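PDB 3JTX: aminotransferase from Neisseria meningitidis Z2491, which probably catalyses pyridoxal-phosphate-dependent transfer of amino groups between amino acids and keto acids, as a class I/II aminotransferase. Local coordinates for residues E70-R81 against Q283-E293. Sequence-based numbering, arbitrary orientation.
Sequences ELRQACANWLKR and QRASIAAWDDE
W78 has CG trans to its backbone N (chi1 179°), while W290 puts CG trans to its carbonyl carbon (chi1 -68°), and the two indoles meet edge to face. The CE3–CZ3 edge of W290 points at one face of W78, with six-membered ring centroids 4.8 Å apart and planes at 54°. C75 SG lies over a face of W290, 4.3 Å from the centroid of its five-membered ring. One turn before C75, L71 packs its CD1 3.9 Å from I287 CG1 and rests CD2 against the side chain of Q283, whose OE1 accepts from the backbone N of L68. Charged pairs flank this core. R284 NH1 reaches the anti side of E70 OE2 (2.9 Å), tilted out of the carboxylate plane, and water 1 bridges the same two side chains. At the far end R81 NH2 makes weak bonds to W290 O (2.8 Å) and E293 OE2 (3.4 Å); E293 OE2 also pairs with R246, preceded in sequence by K245, which carries the cofactor. Helical segments 70-81 and 283-291 run nearly parallel, axes 9.0 Å apart, and helix 69-82 also packs on strands 94-97 and 255-259 of the mixed sheet, a layering characteristic of the large domain in fold-type I PLP enzymes.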
ATOM      1  N   GLU A  70     -20.405  -4.557  -1.603  1.00 15.90           N
ATOM      2  CA  GLU A  70     -20.755  -4.501  -3.022  1.00 15.99           C
ATOM      3  C   GLU A  70     -19.534  -4.593  -3.957  1.00 15.49           C
ATOM      4  O   GLU A  70     -19.662  -5.071  -5.075  1.00 14.37           O
ATOM      5  CB  GLU A  70     -21.657  -3.281  -3.349  1.00 16.21           C
ATOM      6  CG  GLU A  70     -21.108  -1.911  -2.966  1.00 17.85           C
ATOM      7  CD  GLU A  70     -21.573  -1.417  -1.588  1.00 19.74           C
ATOM      8  OE1 GLU A  70     -21.569  -2.207  -0.612  1.00 16.23           O
ATOM      9  OE2 GLU A  70     -21.956  -0.228  -1.489  1.00 20.10           O
ATOM     10  N   LEU A  71     -18.344  -4.191  -3.507  1.00 15.42           N
ATOM     11  CA  LEU A  71     -17.143  -4.449  -4.319  1.00 15.36           C
ATOM     12  C   LEU A  71     -16.773  -5.934  -4.307  1.00 15.58           C
ATOM     13  O   LEU A  71     -16.468  -6.503  -5.353  1.00 15.60           O
ATOM     14  CB  LEU A  71     -15.944  -3.599  -3.874  1.00 15.83           C
ATOM     15  CG  LEU A  71     -14.591  -3.926  -4.524  1.00 14.29           C
ATOM     16  CD1 LEU A  71     -14.694  -3.811  -6.052  1.00 14.26           C
ATOM     17  CD2 LEU A  71     -13.493  -3.012  -3.955  1.00 11.78           C
ATOM     18  N   ARG A  72     -16.776  -6.570  -3.134  1.00 15.70           N
ATOM     19  CA  ARG A  72     -16.440  -7.995  -3.085  1.00 15.84           C
ATOM     20  C   ARG A  72     -17.452  -8.817  -3.906  1.00 15.71           C
ATOM     21  O   ARG A  72     -17.089  -9.801  -4.573  1.00 15.67           O
ATOM     22  CB  ARG A  72     -16.301  -8.487  -1.644  1.00 15.95           C
ATOM     23  CG  ARG A  72     -14.983  -8.019  -1.004  1.00 17.67           C
ATOM     24  CD  ARG A  72     -14.802  -8.452   0.432  1.00 19.53           C
ATOM     25  NE  ARG A  72     -15.448  -7.496   1.329  1.00 23.36           N
ATOM     26  CZ  ARG A  72     -16.595  -7.693   1.968  1.00 21.87           C
ATOM     27  NH1 ARG A  72     -17.259  -8.821   1.851  1.00 22.56           N
ATOM     28  NH2 ARG A  72     -17.067  -6.749   2.746  1.00 22.92           N
ATOM     29  N   GLN A  73     -18.711  -8.388  -3.899  1.00 16.12           N
ATOM     30  CA  GLN A  73     -19.758  -9.066  -4.658  1.00 16.56           C
ATOM     31  C   GLN A  73     -19.605  -8.860  -6.163  1.00 16.38           C
ATOM     32  O   GLN A  73     -19.874  -9.788  -6.951  1.00 15.62           O
ATOM     33  CB  GLN A  73     -21.163  -8.653  -4.167  1.00 16.71           C
ATOM     34  CG  GLN A  73     -22.280  -9.488  -4.754  1.00 19.58           C
ATOM     35  CD  GLN A  73     -22.154 -10.965  -4.403  1.00 23.38           C
ATOM     36  OE1 GLN A  73     -21.928 -11.313  -3.247  1.00 25.42           O
ATOM     37  NE2 GLN A  73     -22.306 -11.835  -5.397  1.00 22.45           N
ATOM     38  N   ALA A  74     -19.165  -7.666  -6.572  1.00 16.18           N
ATOM     39  CA  ALA A  74     -18.864  -7.410  -7.987  1.00 15.72           C
ATOM     40  C   ALA A  74     -17.742  -8.342  -8.472  1.00 15.64           C
ATOM     41  O   ALA A  74     -17.790  -8.873  -9.585  1.00 15.65           O
ATOM     42  CB  ALA A  74     -18.464  -5.962  -8.202  1.00 15.30           C
ATOM     43  N   CYS A  75     -16.736  -8.541  -7.627  1.00 15.86           N
ATOM     44  CA  CYS A  75     -15.666  -9.478  -7.944  1.00 16.57           C
ATOM     45  C   CYS A  75     -16.191 -10.908  -8.047  1.00 16.28           C
ATOM     46  O   CYS A  75     -15.842 -11.624  -8.989  1.00 16.39           O
ATOM     47  CB  CYS A  75     -14.540  -9.390  -6.923  1.00 16.65           C
ATOM     48  SG  CYS A  75     -13.743  -7.783  -6.915  1.00 17.45           S
ATOM     49  N   ALA A  76     -17.016 -11.311  -7.084  1.00 16.14           N
ATOM     50  CA  ALA A  76     -17.645 -12.650  -7.080  1.00 16.45           C
ATOM     51  C   ALA A  76     -18.504 -12.869  -8.326  1.00 16.76           C
ATOM     52  O   ALA A  76     -18.457 -13.938  -8.953  1.00 16.59           O
ATOM     53  CB  ALA A  76     -18.469 -12.846  -5.826  1.00 16.01           C
ATOM     54  N   ASN A  77     -19.294 -11.855  -8.682  1.00 17.15           N
ATOM     55  CA  ASN A  77     -20.133 -11.912  -9.871  1.00 17.06           C
ATOM     56  C   ASN A  77     -19.308 -12.022 -11.152  1.00 16.20           C
ATOM     57  O   ASN A  77     -19.639 -12.811 -12.033  1.00 15.86           O
ATOM     58  CB  ASN A  77     -21.042 -10.691  -9.962  1.00 17.85           C
ATOM     59  CG  ASN A  77     -22.111 -10.662  -8.878  1.00 18.99           C
ATOM     60  OD1 ASN A  77     -22.405 -11.679  -8.250  1.00 18.67           O
ATOM     61  ND2 ASN A  77     -22.685  -9.484  -8.645  1.00 19.17           N
ATOM     62  N   TRP A  78     -18.241 -11.229 -11.248  1.00 15.67           N
ATOM     63  CA  TRP A  78     -17.316 -11.307 -12.377  1.00 15.52           C
ATOM     64  C   TRP A  78     -16.696 -12.704 -12.539  1.00 15.09           C
ATOM     65  O   TRP A  78     -16.656 -13.246 -13.650  1.00 14.58           O
ATOM     66  CB  TRP A  78     -16.189 -10.270 -12.262  1.00 15.59           C
ATOM     67  CG  TRP A  78     -15.239 -10.374 -13.413  1.00 16.13           C
ATOM     68  CD1 TRP A  78     -15.433  -9.904 -14.686  1.00 15.78           C
ATOM     69  CD2 TRP A  78     -13.965 -11.026 -13.416  1.00 15.48           C
ATOM     70  NE1 TRP A  78     -14.355 -10.214 -15.470  1.00 15.31           N
ATOM     71  CE2 TRP A  78     -13.438 -10.902 -14.717  1.00 15.53           C
ATOM     72  CE3 TRP A  78     -13.220 -11.691 -12.445  1.00 15.42           C
ATOM     73  CZ2 TRP A  78     -12.191 -11.431 -15.075  1.00 15.03           C
ATOM     74  CZ3 TRP A  78     -11.975 -12.205 -12.794  1.00 16.41           C
ATOM     75  CH2 TRP A  78     -11.477 -12.073 -14.100  1.00 14.82           C
ATOM     76  N   LEU A  79     -16.235 -13.283 -11.430  1.00 14.77           N
ATOM     77  CA  LEU A  79     -15.650 -14.632 -11.439  1.00 15.11           C
ATOM     78  C   LEU A  79     -16.634 -15.687 -11.970  1.00 15.16           C
ATOM     79  O   LEU A  79     -16.248 -16.593 -12.704  1.00 15.20           O
ATOM     80  CB  LEU A  79     -15.195 -15.040 -10.027  1.00 14.79           C
ATOM     81  CG  LEU A  79     -13.934 -14.354  -9.470  1.00 15.71           C
ATOM     82  CD1 LEU A  79     -13.835 -14.582  -7.973  1.00 15.76           C
ATOM     83  CD2 LEU A  79     -12.643 -14.834 -10.164  1.00 13.51           C
ATOM     84  N   LYS A  80     -17.892 -15.588 -11.551  1.00 15.37           N
ATOM     85  CA  LYS A  80     -18.920 -16.527 -11.999  1.00 16.17           C
ATOM     86  C   LYS A  80     -19.165 -16.413 -13.500  1.00 16.27           C
ATOM     87  O   LYS A  80     -19.335 -17.439 -14.183  1.00 15.77           O
ATOM     88  CB  LYS A  80     -20.236 -16.314 -11.245  1.00 16.57           C
ATOM     89  CG  LYS A  80     -21.198 -17.477 -11.443  1.00 18.88           C
ATOM     90  CD  LYS A  80     -22.426 -17.409 -10.531  1.00 20.83           C
ATOM     91  CE  LYS A  80     -23.342 -18.596 -10.812  1.00 23.54           C
ATOM     92  NZ  LYS A  80     -24.687 -18.428 -10.183  1.00 26.10           N
ATOM     93  N   ARG A  81     -19.199 -15.178 -14.004  1.00 16.22           N
ATOM     94  CA  ARG A  81     -19.351 -14.940 -15.442  1.00 16.97           C
ATOM     95  C   ARG A  81     -18.146 -15.431 -16.225  1.00 16.77           C
ATOM     96  O   ARG A  81     -18.286 -16.005 -17.300  1.00 16.53           O
ATOM     97  CB  ARG A  81     -19.553 -13.452 -15.728  1.00 17.66           C
ATOM     98  CG  ARG A  81     -20.916 -12.905 -15.286  1.00 20.33           C
ATOM     99  CD  ARG A  81     -21.252 -11.575 -15.973  1.00 22.78           C
ATOM    100  NE  ARG A  81     -20.170 -10.593 -15.930  1.00 26.25           N
ATOM    101  CZ  ARG A  81     -19.882  -9.822 -14.883  1.00 27.48           C
ATOM    102  NH1 ARG A  81     -20.595  -9.915 -13.762  1.00 29.98           N
ATOM    103  NH2 ARG A  81     -18.883  -8.951 -14.954  1.00 26.95           N
ATOM    104  N   GLN A 283     -13.096   2.173  -5.029  1.00 13.39           N
ATOM    105  CA  GLN A 283     -13.972   1.014  -4.956  1.00 13.74           C
ATOM    106  C   GLN A 283     -15.182   1.136  -5.899  1.00 13.87           C
ATOM    107  O   GLN A 283     -15.551   0.175  -6.576  1.00 12.46           O
ATOM    108  CB  GLN A 283     -14.470   0.772  -3.534  1.00 13.77           C
ATOM    109  CG  GLN A 283     -13.374   0.403  -2.521  1.00 13.79           C
ATOM    110  CD  GLN A 283     -13.979  -0.124  -1.228  1.00 14.40           C
ATOM    111  OE1 GLN A 283     -14.810  -1.041  -1.254  1.00 14.03           O
ATOM    112  NE2 GLN A 283     -13.556   0.442  -0.089  1.00 13.43           N
ATOM    113  N   ARG A 284     -15.778   2.324  -5.948  1.00 13.70           N
ATOM    114  CA  ARG A 284     -16.924   2.563  -6.826  1.00 14.02           C
ATOM    115  C   ARG A 284     -16.540   2.432  -8.315  1.00 14.21           C
ATOM    116  O   ARG A 284     -17.266   1.822  -9.106  1.00 13.70           O
ATOM    117  CB  ARG A 284     -17.534   3.939  -6.563  1.00 14.36           C
ATOM    118  CG  ARG A 284     -18.000   4.161  -5.126  1.00 15.70           C
ATOM    119  CD  ARG A 284     -19.359   3.597  -4.851  1.00 17.08           C
ATOM    120  NE  ARG A 284     -19.735   3.842  -3.463  1.00 15.23           N
ATOM    121  CZ  ARG A 284     -20.493   3.039  -2.728  1.00 15.41           C
ATOM    122  NH1 ARG A 284     -20.997   1.914  -3.238  1.00 16.39           N
ATOM    123  NH2 ARG A 284     -20.741   3.355  -1.466  1.00 14.44           N
ATOM    124  N   ALA A 285     -15.422   3.046  -8.682  1.00 14.32           N
ATOM    125  CA  ALA A 285     -14.894   2.965 -10.040  1.00 14.73           C
ATOM    126  C   ALA A 285     -14.596   1.509 -10.395  1.00 14.70           C
ATOM    127  O   ALA A 285     -14.818   1.077 -11.531  1.00 15.95           O
ATOM    128  CB  ALA A 285     -13.629   3.826 -10.149  1.00 14.08           C
ATOM    129  N   SER A 286     -14.130   0.741  -9.409  1.00 14.66           N
ATOM    130  CA  SER A 286     -13.775  -0.661  -9.609  1.00 14.94           C
ATOM    131  C   SER A 286     -15.002  -1.547  -9.801  1.00 15.10           C
ATOM    132  O   SER A 286     -14.998  -2.424 -10.663  1.00 15.24           O
ATOM    133  CB  SER A 286     -12.919  -1.175  -8.440  1.00 14.54           C
ATOM    134  OG  SER A 286     -11.742  -0.371  -8.298  1.00 15.65           O
ATOM    135  N   ILE A 287     -16.050  -1.309  -9.016  1.00 14.99           N
ATOM    136  CA  ILE A 287     -17.339  -1.985  -9.226  1.00 15.24           C
ATOM    137  C   ILE A 287     -17.818  -1.761 -10.666  1.00 15.62           C
ATOM    138  O   ILE A 287     -18.165  -2.719 -11.382  1.00 15.69           O
ATOM    139  CB  ILE A 287     -18.411  -1.490  -8.227  1.00 15.33           C
ATOM    140  CG1 ILE A 287     -18.104  -1.986  -6.813  1.00 16.07           C
ATOM    141  CG2 ILE A 287     -19.812  -1.995  -8.633  1.00 15.01           C
ATOM    142  CD1 ILE A 287     -18.858  -1.229  -5.698  1.00 15.83           C
ATOM    143  N   ALA A 288     -17.794  -0.504 -11.104  1.00 15.27           N
ATOM    144  CA  ALA A 288     -18.161  -0.157 -12.480  1.00 15.42           C
ATOM    145  C   ALA A 288     -17.321  -0.923 -13.502  1.00 15.33           C
ATOM    146  O   ALA A 288     -17.850  -1.390 -14.516  1.00 15.36           O
ATOM    147  CB  ALA A 288     -18.030   1.356 -12.716  1.00 14.41           C
ATOM    148  N   ALA A 289     -16.023  -1.041 -13.231  1.00 15.17           N
ATOM    149  CA  ALA A 289     -15.095  -1.759 -14.104  1.00 15.81           C
ATOM    150  C   ALA A 289     -15.375  -3.258 -14.186  1.00 15.75           C
ATOM    151  O   ALA A 289     -15.495  -3.802 -15.274  1.00 17.12           O
ATOM    152  CB  ALA A 289     -13.632  -1.521 -13.648  1.00 14.94           C
ATOM    153  N   TRP A 290     -15.461  -3.930 -13.041  1.00 16.39           N
ATOM    154  CA  TRP A 290     -15.728  -5.361 -13.016  1.00 15.95           C
ATOM    155  C   TRP A 290     -17.110  -5.704 -13.575  1.00 16.33           C
ATOM    156  O   TRP A 290     -17.271  -6.763 -14.180  1.00 16.06           O
ATOM    157  CB  TRP A 290     -15.548  -5.958 -11.611  1.00 16.11           C
ATOM    158  CG  TRP A 290     -14.118  -5.973 -11.102  1.00 15.88           C
ATOM    159  CD1 TRP A 290     -13.622  -5.261 -10.061  1.00 15.30           C
ATOM    160  CD2 TRP A 290     -13.010  -6.724 -11.632  1.00 15.14           C
ATOM    161  NE1 TRP A 290     -12.283  -5.519  -9.896  1.00 16.89           N
ATOM    162  CE2 TRP A 290     -11.883  -6.414 -10.848  1.00 15.85           C
ATOM    163  CE3 TRP A 290     -12.865  -7.619 -12.692  1.00 16.30           C
ATOM    164  CZ2 TRP A 290     -10.628  -6.963 -11.087  1.00 16.64           C
ATOM    165  CZ3 TRP A 290     -11.607  -8.177 -12.922  1.00 17.90           C
ATOM    166  CH2 TRP A 290     -10.509  -7.847 -12.115  1.00 17.22           C
ATOM    167  N   ASP A 291     -18.090  -4.818 -13.381  1.00 16.20           N
ATOM    168  CA  ASP A 291     -19.455  -5.019 -13.876  1.00 17.00           C
ATOM    169  C   ASP A 291     -19.590  -4.883 -15.396  1.00 17.31           C
ATOM    170  O   ASP A 291     -20.519  -5.431 -15.973  1.00 17.69           O
ATOM    171  CB  ASP A 291     -20.441  -4.011 -13.224  1.00 16.91           C
ATOM    172  CG  ASP A 291     -20.868  -4.406 -11.819  1.00 16.91           C
ATOM    173  OD1 ASP A 291     -20.575  -5.529 -11.351  1.00 17.11           O
ATOM    174  OD2 ASP A 291     -21.514  -3.577 -11.157  1.00 18.83           O
ATOM    175  N   ASP A 292     -18.712  -4.122 -16.035  1.00 17.29           N
ATOM    176  CA  ASP A 292     -18.819  -3.864 -17.471  1.00 17.48           C
ATOM    177  C   ASP A 292     -17.869  -4.732 -18.286  1.00 17.49           C
ATOM    178  O   ASP A 292     -16.685  -4.843 -17.960  1.00 17.69           O
ATOM    179  CB  ASP A 292     -18.500  -2.415 -17.779  1.00 17.21           C
ATOM    180  CG  ASP A 292     -18.691  -2.086 -19.240  1.00 18.09           C
ATOM    181  OD1 ASP A 292     -19.829  -2.220 -19.705  1.00 21.52           O
ATOM    182  OD2 ASP A 292     -17.713  -1.727 -19.932  1.00 15.73           O
ATOM    183  N   GLU A 293     -18.381  -5.325 -19.361  1.00 17.54           N
ATOM    184  CA  GLU A 293     -17.537  -6.073 -20.281  1.00 17.72           C
ATOM    185  C   GLU A 293     -17.322  -5.384 -21.629  1.00 17.74           C
ATOM    186  O   GLU A 293     -16.395  -5.758 -22.349  1.00 16.17           O
ATOM    187  CB  GLU A 293     -18.067  -7.487 -20.498  1.00 18.35           C
ATOM    188  CG  GLU A 293     -18.034  -8.365 -19.266  1.00 18.89           C
ATOM    189  CD  GLU A 293     -16.639  -8.561 -18.664  1.00 19.29           C
ATOM    190  OE1 GLU A 293     -15.637  -8.656 -19.404  1.00 20.31           O
ATOM    191  OE2 GLU A 293     -16.554  -8.640 -17.423  1.00 20.35           O
TER
HETATM  192  O   HOH W   1     -22.408   1.631   0.387  1.00 27.28           O
HETATM  193  O   HOH W   2     -19.400  -7.999 -11.727  1.00 16.82           O
HETATM  194  O   HOH W   3     -22.072  -6.730  -9.287  1.00 19.17           O
HETATM  195  O   HOH W   4     -13.451  -9.474 -18.205  1.00 16.12           O